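Local coordinates for uncharacterized protein (Parabacteroides distasonis, PDB 4Q34) that is a putative esterase of the alpha/beta hydrolase family that probably hydrolyses ester bonds, its natural substrate being unknown, at residues A[196-201]-A[311-316]; A[248-253]-A[285-290]; A[291-296]-A[303-308]. One frame throughout, in Å; residues are numbered along the deposited sequence. Where two conformers were deposited one is given.

Interaction 1. Residues A[196-201]-A[311-316]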
loop_
_atom_site.group_PDB
_atom_site.type_symbol
_atom_site.label_atom_id
_atom_site.label_comp_id
_atom_site.label_asym_id
_atom_site.label_seq_id
_atom_site.Cartn_x
_atom_site.Cartn_y
_atom_site.Cartn_z
ATOM N N ALA A 196 -17.526 -3.945 14.303
ATOM C CA ALA A 196 -18.279 -2.786 13.831
ATOM C C ALA A 196 -18.188 -2.770 12.318
ATOM O O ALA A 196 -17.077 -2.778 11.764
ATOM C CB ALA A 196 -17.712 -1.486 14.385
ATOM N N SER A 197 -19.325 -2.663 11.654
ATOM C CA SER A 197 -19.348 -2.677 10.204
ATOM C C SER A 197 -20.082 -1.486 9.624
ATOM O O SER A 197 -21.249 -1.208 10.010
ATOM C CB SER A 197 -19.957 -3.991 9.686
ATOM O OG SER A 197 -19.773 -4.120 8.285
ATOM N N TYR A 198 -19.417 -0.808 8.684
ATOM C CA TYR A 198 -20.012 0.298 7.959
ATOM C C TYR A 198 -20.616 -0.214 6.647
ATOM O O TYR A 198 -19.895 -0.806 5.815
ATOM C CB TYR A 198 -18.998 1.424 7.661
ATOM C CG TYR A 198 -18.601 2.120 8.926
ATOM C CD1 TYR A 198 -19.350 3.175 9.434
ATOM C CD2 TYR A 198 -17.568 1.637 9.664
ATOM C CE1 TYR A 198 -19.046 3.747 10.649
ATOM C CE2 TYR A 198 -17.224 2.186 10.875
ATOM C CZ TYR A 198 -17.967 3.265 11.371
ATOM O OH TYR A 198 -17.670 3.828 12.595
ATOM N N GLU A 199 -21.925 -0.051 6.502
ATOM C CA GLU A 199 -22.631 -0.428 5.275
ATOM C C GLU A 199 -22.204 -1.787 4.708
ATOM O O GLU A 199 -21.800 -1.881 3.554
ATOM C CB GLU A 199 -22.493 0.646 4.192
ATOM C CG GLU A 199 -23.038 1.987 4.671
ATOM C CD GLU A 199 -23.900 2.724 3.672
ATOM O OE1 GLU A 199 -23.840 2.411 2.461
ATOM O OE2 GLU A 199 -24.638 3.667 4.095
ATOM N N PRO A 200 -22.318 -2.848 5.516
ATOM C CA PRO A 200 -22.027 -4.175 4.996
ATOM C C PRO A 200 -22.926 -4.561 3.824
ATOM O O PRO A 200 -24.053 -4.116 3.697
ATOM C CB PRO A 200 -22.270 -5.108 6.202
ATOM C CG PRO A 200 -23.171 -4.340 7.094
ATOM C CD PRO A 200 -22.782 -2.897 6.897
ATOM N N GLY A 201 -22.416 -5.433 2.981
ATOM C CA GLY A 201 -23.212 -5.942 1.870
ATOM C C GLY A 201 -22.692 -7.315 1.499
ATOM O O GLY A 201 -21.491 -7.468 1.296
ATOM N N ASP A 311 -16.892 9.523 16.849
ATOM C CA ASP A 311 -17.378 9.626 18.209
ATOM C C ASP A 311 -18.435 8.559 18.563
ATOM O O ASP A 311 -18.469 8.028 19.686
ATOM C CB ASP A 311 -17.968 11.025 18.488
ATOM C CG ASP A 311 -16.911 12.136 18.536
ATOM O OD1 ASP A 311 -15.707 11.861 18.671
ATOM O OD2 ASP A 311 -17.311 13.320 18.417
ATOM N N LEU A 312 -19.298 8.263 17.596
ATOM C CA LEU A 312 -20.318 7.224 17.759
ATOM C C LEU A 312 -19.661 5.887 17.967
ATOM O O LEU A 312 -20.055 5.123 18.858
ATOM C CB LEU A 312 -21.232 7.109 16.538
ATOM C CG LEU A 312 -22.360 8.117 16.418
ATOM C CD1 LEU A 312 -22.979 7.886 15.053
ATOM C CD2 LEU A 312 -23.367 7.948 17.547
ATOM N N LEU A 313 -18.664 5.592 17.146
ATOM C CA LEU A 313 -17.931 4.361 17.330
ATOM C C LEU A 313 -17.205 4.316 18.704
ATOM O O LEU A 313 -17.264 3.288 19.405
ATOM C CB LEU A 313 -16.941 4.119 16.178
ATOM C CG LEU A 313 -16.106 2.834 16.264
ATOM C CD1 LEU A 313 -16.930 1.563 16.409
ATOM C CD2 LEU A 313 -15.173 2.774 15.063
ATOM N N SER A 314 -16.511 5.381 19.074
ATOM C CA SER A 314 -15.816 5.420 20.394
ATOM C C SER A 314 -16.810 5.161 21.530
ATOM O O SER A 314 -16.507 4.507 22.491
ATOM C CB SER A 314 -15.152 6.767 20.647
ATOM O OG SER A 314 -13.989 6.946 19.860
ATOM N N GLU A 315 -18.012 5.726 21.418
ATOM C CA GLU A 315 -19.012 5.552 22.423
ATOM C C GLU A 315 -19.382 4.066 22.584
ATOM O O GLU A 315 -19.450 3.535 23.688
ATOM C CB GLU A 315 -20.268 6.437 22.084
ATOM C CG GLU A 315 -21.432 6.284 23.053
ATOM C CD GLU A 315 -22.614 7.198 22.718
ATOM O OE1 GLU A 315 -23.243 6.913 21.705
ATOM O OE2 GLU A 315 -22.896 8.141 23.491
ATOM N N TRP A 316 -19.661 3.415 21.463
ATOM C CA TRP A 316 -20.021 1.989 21.473
ATOM C C TRP A 316 -18.889 1.158 22.040
ATOM O O TRP A 316 -19.101 0.285 22.864
ATOM C CB TRP A 316 -20.328 1.551 20.061
ATOM C CG TRP A 316 -20.845 0.197 19.952
ATOM C CD1 TRP A 316 -22.105 -0.232 20.223
ATOM C CD2 TRP A 316 -20.115 -0.948 19.519
ATOM N NE1 TRP A 316 -22.189 -1.594 19.996
ATOM C CE2 TRP A 316 -20.994 -2.051 19.566
ATOM C CE3 TRP A 316 -18.802 -1.150 19.126
ATOM C CZ2 TRP A 316 -20.605 -3.342 19.174
ATOM C CZ3 TRP A 316 -18.422 -2.434 18.729
ATOM C CH2 TRP A 316 -19.339 -3.500 18.768
#
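Leu313, on the helix 306-319, sets its two methyl groups on Ala196 and Tyr198 of strand 192-198, and the contact illustrates how an alpha/beta hydrolase lays its last long helix against the central sheet. Ala196 and Tyr198 both reach the helix, whereas Ser197 between them turns elsewhere and hydrogen-bonds Thr174. The leucine can be followed outward from its backbone. CB already lies 3.7 Å from OH of Tyr198. CG stands anti to the residue's own N (chi1 -180°), which carries the fork toward the strand. From there the branches part: CD2 comes within 3.7 Å of Tyr198 OH, while CD1 meets Ala196 CB, also at 3.7 Å. Of the helix segment, the phenol oxygen meets only aliphatic carbons of Leu313, and no hydrogen bond joins the two segments. Tyr198 gets there by length: its CB does not aim at the helix, but the ring, with CG anti to the carbonyl carbon (chi1 -69°), runs out until its oxygen arrives beside the leucine. Its ring stacks with that of Tyr245, and the side chain also touches His175 and Met301; Phe76 of helix 72-78 packs against Leu313. The strand bonds through its backbone to strands 170-175 and 242-246. Just past it, Glu199 bonds His298 ND1, an acid-histidine pair consistent with the charge relay of this fold. Three residues further along the helix, Trp316 leans the same way and packs on Val243, yet its CZ3 stays 4.5 Å from Ala196 CB, so the closest apolar approach remains Ala196 CB to Leu313 CD1.

Interaction 2. Residues A[248-253]-A[285-290]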
loop_
_atom_site.group_PDB
_atom_site.type_symbol
_atom_site.label_atom_id
_atom_site.label_comp_id
_atom_site.label_asym_id
_atom_site.label_seq_id
_atom_site.Cartn_x
_atom_site.Cartn_y
_atom_site.Cartn_z
ATOM N N ASP A 248 -27.049 7.892 4.703
ATOM C CA ASP A 248 -28.261 8.634 4.294
ATOM C C ASP A 248 -28.498 8.488 2.804
ATOM O O ASP A 248 -27.767 7.792 2.106
ATOM C CB ASP A 248 -28.024 10.102 4.669
ATOM C CG ASP A 248 -29.295 10.858 4.960
ATOM O OD1 ASP A 248 -30.396 10.351 4.643
ATOM O OD2 ASP A 248 -29.166 11.983 5.506
ATOM N N ASN A 249 -29.536 9.164 2.291
ATOM C CA ASN A 249 -29.917 9.059 0.871
ATOM C C ASN A 249 -30.158 7.617 0.421
ATOM O O ASN A 249 -29.952 7.274 -0.721
ATOM C CB ASN A 249 -28.916 9.793 -0.021
ATOM C CG ASN A 249 -28.805 11.261 0.349
ATOM O OD1 ASN A 249 -27.776 11.731 0.885
ATOM N ND2 ASN A 249 -29.893 11.968 0.172
ATOM N N LEU A 250 -30.731 6.829 1.322
ATOM C CA LEU A 250 -31.243 5.525 0.958
ATOM C C LEU A 250 -32.560 5.757 0.240
ATOM O O LEU A 250 -33.462 6.273 0.840
ATOM C CB LEU A 250 -31.450 4.701 2.231
ATOM C CG LEU A 250 -30.165 4.415 3.034
ATOM C CD1 LEU A 250 -30.536 3.637 4.301
ATOM C CD2 LEU A 250 -29.128 3.656 2.244
ATOM N N PRO A 251 -32.676 5.354 -1.024
ATOM C CA PRO A 251 -33.903 5.713 -1.730
ATOM C C PRO A 251 -35.128 4.869 -1.275
ATOM O O PRO A 251 -34.979 3.742 -0.834
ATOM C CB PRO A 251 -33.544 5.450 -3.195
ATOM C CG PRO A 251 -32.458 4.423 -3.136
ATOM C CD PRO A 251 -31.682 4.745 -1.914
ATOM N N GLU A 252 -36.337 5.397 -1.436
ATOM C CA GLU A 252 -37.558 4.706 -0.995
ATOM C C GLU A 252 -38.089 3.742 -2.053
ATOM O O GLU A 252 -38.822 2.800 -1.733
ATOM C CB GLU A 252 -38.645 5.726 -0.666
ATOM C CG GLU A 252 -38.321 6.565 0.556
ATOM C CD GLU A 252 -39.348 7.655 0.764
ATOM O OE1 GLU A 252 -40.493 7.312 1.149
ATOM O OE2 GLU A 252 -39.013 8.839 0.518
ATOM N N THR A 253 -37.724 3.986 -3.307
ATOM C CA THR A 253 -38.140 3.117 -4.397
ATOM C C THR A 253 -36.944 2.567 -5.095
ATOM O O THR A 253 -35.839 3.085 -4.968
ATOM C CB THR A 253 -39.013 3.852 -5.448
ATOM O OG1 THR A 253 -38.179 4.587 -6.370
ATOM C CG2 THR A 253 -39.980 4.778 -4.763
ATOM N N VAL A 285 -28.081 -2.021 15.089
ATOM C CA VAL A 285 -28.055 -1.420 13.790
ATOM C C VAL A 285 -28.456 0.031 13.922
ATOM O O VAL A 285 -29.506 0.311 14.476
ATOM C CB VAL A 285 -29.000 -2.120 12.827
ATOM C CG1 VAL A 285 -28.937 -1.477 11.452
ATOM C CG2 VAL A 285 -28.657 -3.602 12.748
ATOM N N ILE A 286 -27.596 0.919 13.435
ATOM C CA ILE A 286 -27.798 2.363 13.535
ATOM C C ILE A 286 -27.874 2.985 12.157
ATOM O O ILE A 286 -26.944 2.855 11.355
ATOM C CB ILE A 286 -26.657 2.978 14.348
ATOM C CG1 ILE A 286 -26.841 2.575 15.811
ATOM C CG2 ILE A 286 -26.664 4.495 14.205
ATOM C CD1 ILE A 286 -25.646 2.799 16.666
ATOM N N HIS A 287 -28.983 3.662 11.876
ATOM C CA HIS A 287 -29.142 4.400 10.660
ATOM C C HIS A 287 -28.823 5.826 11.047
ATOM O O HIS A 287 -29.549 6.458 11.843
ATOM C CB HIS A 287 -30.569 4.258 10.140
ATOM C CG HIS A 287 -30.816 4.955 8.839
ATOM N ND1 HIS A 287 -32.054 5.457 8.503
ATOM C CD2 HIS A 287 -29.989 5.284 7.820
ATOM C CE1 HIS A 287 -31.990 6.045 7.320
ATOM N NE2 HIS A 287 -30.752 5.946 6.879
ATOM N N LEU A 288 -27.734 6.339 10.500
ATOM C CA LEU A 288 -27.119 7.534 11.039
ATOM C C LEU A 288 -28.093 8.744 11.153
ATOM O O LEU A 288 -28.047 9.433 12.146
ATOM C CB LEU A 288 -25.849 7.867 10.263
ATOM C CG LEU A 288 -24.660 6.886 10.403
ATOM C CD1 LEU A 288 -23.488 7.225 9.462
ATOM C CD2 LEU A 288 -24.199 6.985 11.826
ATOM N N PRO A 289 -28.965 8.978 10.177
ATOM C CA PRO A 289 -29.865 10.163 10.308
ATOM C C PRO A 289 -30.781 10.093 11.511
ATOM O O PRO A 289 -31.144 11.124 12.107
ATOM C CB PRO A 289 -30.693 10.129 9.030
ATOM C CG PRO A 289 -29.845 9.410 8.055
ATOM C CD PRO A 289 -28.997 8.429 8.822
ATOM N N GLU A 290 -31.121 8.871 11.896
ATOM C CA GLU A 290 -31.958 8.677 13.051
ATOM C C GLU A 290 -31.230 8.926 14.383
ATOM O O GLU A 290 -31.892 9.023 15.421
ATOM C CB GLU A 290 -32.613 7.293 12.968
ATOM C CG GLU A 290 -33.486 7.128 11.711
ATOM C CD GLU A 290 -33.974 5.694 11.545
ATOM O OE1 GLU A 290 -34.311 5.077 12.566
ATOM O OE2 GLU A 290 -34.008 5.172 10.415
HETATM O O HOH W 1 -31.673 7.471 4.431
#
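Two van der Waals contacts, Asp248 on Pro289 and Leu250 on His287, join the loop 248-253 to the end of strand 283-287 and the short 3-10 turn that follows it. In the first, the proline offers a single atom: its CG lies 3.5 Å from CG of Asp248, and both carboxylate oxygens are close to the same carbon. In the second, CD1 of Leu250 approaches the imidazole obliquely, 3.5 Å from NE2 of His287, the two side chains coming from opposite directions.

Polar contacts orient the imidazole and the aspartate. ND1 of His287 donates to OE2 of Glu290 at 2.7 Å, nearly in the ring plane, with an N-H...O angle of 164°. NE2, its partner also in the ring plane, meets a water at 3.0 Å. That water gives a hydrogen to OD1 of Asp248 at 3.2 Å, and weakly accepts one from the backbone N of Leu250, so it links the two segments where no direct hydrogen bond does. Both in-plane partners would oppose rotation of the ring, and CD of Pro289 lies over one of its faces, offset toward the rim. OD1 also receives Asn249 N from 37° out of the carboxylate plane, while OD2 accepts the backbone N of Gly295.

The whole lies toward the surface at one edge of the sheet. Strand 283-287 pairs with strand 242-246, from which the 248-253 loop leaves, and Leu250 rests on Trp262, Thr263 and Leu266 of helix 257-277, the helix of the beta-alpha-beta crossover between these two parallel strands.

Interaction 3. Residues A[291-296]-A[303-308]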
loop_
_atom_site.group_PDB
_atom_site.type_symbol
_atom_site.label_atom_id
_atom_site.label_comp_id
_atom_site.label_asym_id
_atom_site.label_seq_id
_atom_site.Cartn_x
_atom_site.Cartn_y
_atom_site.Cartn_z
ATOM N N VAL A 291 -29.909 9.084 14.368
ATOM C CA VAL A 291 -29.155 9.513 15.576
ATOM C C VAL A 291 -28.502 10.909 15.402
ATOM O O VAL A 291 -27.540 11.256 16.095
ATOM C CB VAL A 291 -28.120 8.460 16.072
ATOM C CG1 VAL A 291 -28.827 7.166 16.432
ATOM C CG2 VAL A 291 -27.021 8.193 15.037
ATOM N N GLY A 292 -29.025 11.690 14.462
ATOM C CA GLY A 292 -28.652 13.081 14.320
ATOM C C GLY A 292 -27.554 13.407 13.329
ATOM O O GLY A 292 -27.157 14.560 13.226
ATOM N N LEU A 293 -27.065 12.411 12.577
ATOM C CA LEU A 293 -26.068 12.651 11.534
ATOM C C LEU A 293 -26.686 12.514 10.129
ATOM O O LEU A 293 -27.184 11.449 9.743
ATOM C CB LEU A 293 -24.900 11.664 11.698
ATOM C CG LEU A 293 -23.904 11.865 12.843
ATOM C CD1 LEU A 293 -24.544 11.794 14.203
ATOM C CD2 LEU A 293 -22.778 10.825 12.729
ATOM N N HIS A 294 -26.677 13.596 9.361
ATOM C CA HIS A 294 -27.386 13.644 8.084
ATOM C C HIS A 294 -26.391 13.789 6.946
ATOM O O HIS A 294 -25.359 14.444 7.116
ATOM C CB HIS A 294 -28.388 14.796 8.094
ATOM C CG HIS A 294 -29.371 14.693 9.226
ATOM N ND1 HIS A 294 -30.540 13.965 9.134
ATOM C CD2 HIS A 294 -29.317 15.155 10.500
ATOM C CE1 HIS A 294 -31.190 14.032 10.285
ATOM N NE2 HIS A 294 -30.463 14.739 11.133
ATOM N N GLY A 295 -26.691 13.167 5.799
ATOM C CA GLY A 295 -25.909 13.383 4.594
ATOM C C GLY A 295 -24.766 12.398 4.351
ATOM O O GLY A 295 -23.966 12.605 3.442
ATOM N N ASN A 296 -24.660 11.385 5.169
ATOM C CA ASN A 296 -23.609 10.417 4.937
ATOM C C ASN A 296 -23.811 9.587 3.688
ATOM O O ASN A 296 -24.932 9.258 3.304
ATOM C CB ASN A 296 -23.386 9.514 6.177
ATOM C CG ASN A 296 -22.722 10.253 7.300
ATOM O OD1 ASN A 296 -23.370 10.699 8.277
ATOM N ND2 ASN A 296 -21.417 10.465 7.148
ATOM N N ASP A 303 -16.356 10.778 5.249
ATOM C CA ASP A 303 -17.257 11.905 4.974
ATOM C C ASP A 303 -16.844 13.159 5.780
ATOM O O ASP A 303 -16.048 13.073 6.714
ATOM C CB ASP A 303 -18.690 11.519 5.330
ATOM C CG ASP A 303 -19.354 10.622 4.295
ATOM O OD1 ASP A 303 -18.884 10.487 3.133
ATOM O OD2 ASP A 303 -20.387 10.030 4.669
ATOM N N LEU A 304 -17.447 14.305 5.457
ATOM C CA LEU A 304 -17.113 15.579 6.119
ATOM C C LEU A 304 -17.343 15.559 7.601
ATOM O O LEU A 304 -16.634 16.275 8.312
ATOM C CB LEU A 304 -17.889 16.745 5.505
ATOM C CG LEU A 304 -17.517 17.043 4.042
ATOM C CD1 LEU A 304 -18.500 18.087 3.491
ATOM C CD2 LEU A 304 -16.087 17.553 3.914
ATOM N N ASN A 305 -18.300 14.758 8.075
ATOM C CA ASN A 305 -18.616 14.668 9.513
ATOM C C ASN A 305 -18.004 13.416 10.140
ATOM O O ASN A 305 -18.557 12.862 11.099
ATOM C CB ASN A 305 -20.147 14.656 9.724
ATOM C CG ASN A 305 -20.829 13.470 9.063
ATOM O OD1 ASN A 305 -20.219 12.719 8.295
ATOM N ND2 ASN A 305 -22.087 13.259 9.399
ATOM N N ASN A 306 -16.894 12.957 9.590
ATOM C CA ASN A 306 -16.334 11.683 10.038
ATOM C C ASN A 306 -15.872 11.679 11.499
ATOM O O ASN A 306 -15.820 10.625 12.133
ATOM C CB ASN A 306 -15.250 11.140 9.111
ATOM C CG ASN A 306 -13.958 11.941 9.133
ATOM O OD1 ASN A 306 -13.909 13.101 9.482
ATOM N ND2 ASN A 306 -12.864 11.268 8.740
ATOM N N ILE A 307 -15.566 12.858 12.037
ATOM C CA ILE A 307 -15.227 12.916 13.458
ATOM C C ILE A 307 -16.449 12.538 14.304
ATOM O O ILE A 307 -16.359 11.835 15.295
ATOM C CB ILE A 307 -14.607 14.284 13.852
ATOM C CG1 ILE A 307 -13.249 14.472 13.130
ATOM C CG2 ILE A 307 -14.482 14.388 15.370
ATOM C CD1 ILE A 307 -12.623 15.862 13.224
ATOM N N GLU A 308 -17.610 13.065 13.944
ATOM C CA GLU A 308 -18.851 12.710 14.612
ATOM C C GLU A 308 -19.123 11.220 14.440
ATOM O O GLU A 308 -19.616 10.565 15.354
ATOM C CB GLU A 308 -20.038 13.531 14.062
ATOM C CG GLU A 308 -19.859 15.041 14.196
ATOM C CD GLU A 308 -21.034 15.828 13.627
ATOM O OE1 GLU A 308 -22.178 15.585 14.030
ATOM O OE2 GLU A 308 -20.806 16.701 12.771
#
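Asn296 and Asn305 reach toward each other from opposite directions and pair their amides by two hydrogen bonds. ND2 of Asn305 donates to OD1 of Asn296 at 3.1 Å, almost straight at 173° and in its own amide plane, though it arrives tilted 29° from the carbonyl plane of the acceptor. In return ND2 of Asn296 gives to OD1 of Asn305 at 2.8 Å, on a lone pair in that carbonyl plane. The two amides are thus near, but not exactly, coplanar. For Asn305 this depends on placing CG between its backbone N and carbonyl carbon (chi1 61°), which turns the amide to its partner; the side chain makes no capping bond although it occupies the N-cap position.

Asp303 crosses Asn296 obliquely, its carboxylate nearly coplanar with the amide. Here OD2 uses its anti lone pair to take the same ND2 at 2.7 Å, so the amide nitrogen of Asn296 gives its two N-H groups to two acceptors, Asp303 OD2 and Asn305 OD1, while OD1 of Asp303 bonds Thr297 OG1. Beside this polar cluster Leu293 slides past Glu308 in the opposite sense, its CD2 4.1 Å from CB of the glutamate, and also packs on Val309 and Leu312.

The arrangement is a side-chain amide pair tying a loop to a helix start, where a type I beta turn from Asp303 to Asn306 leads into the final helix of an alpha/beta hydrolase domain.

Overall arrangement
From the N terminus, strand 192-198 comes first and opens the widest loop, which interaction 1 closes 110 residues later on helix 306-319. Both other contacts nest inside it and lie in series. Interaction 2 spans helix 257-277, joining the loop after strand 242-246 to the end of strand 283-287; interaction 3 then closes the short connection between that strand and the last helix. In the conformer given, Leu312 CD1 touches Leu288 and Leu293, while the backbone N of Asp248 also bonds Asn296 O. Together they tie the last helix and the loops before it to the strands 192-198, 242-246 and 283-287.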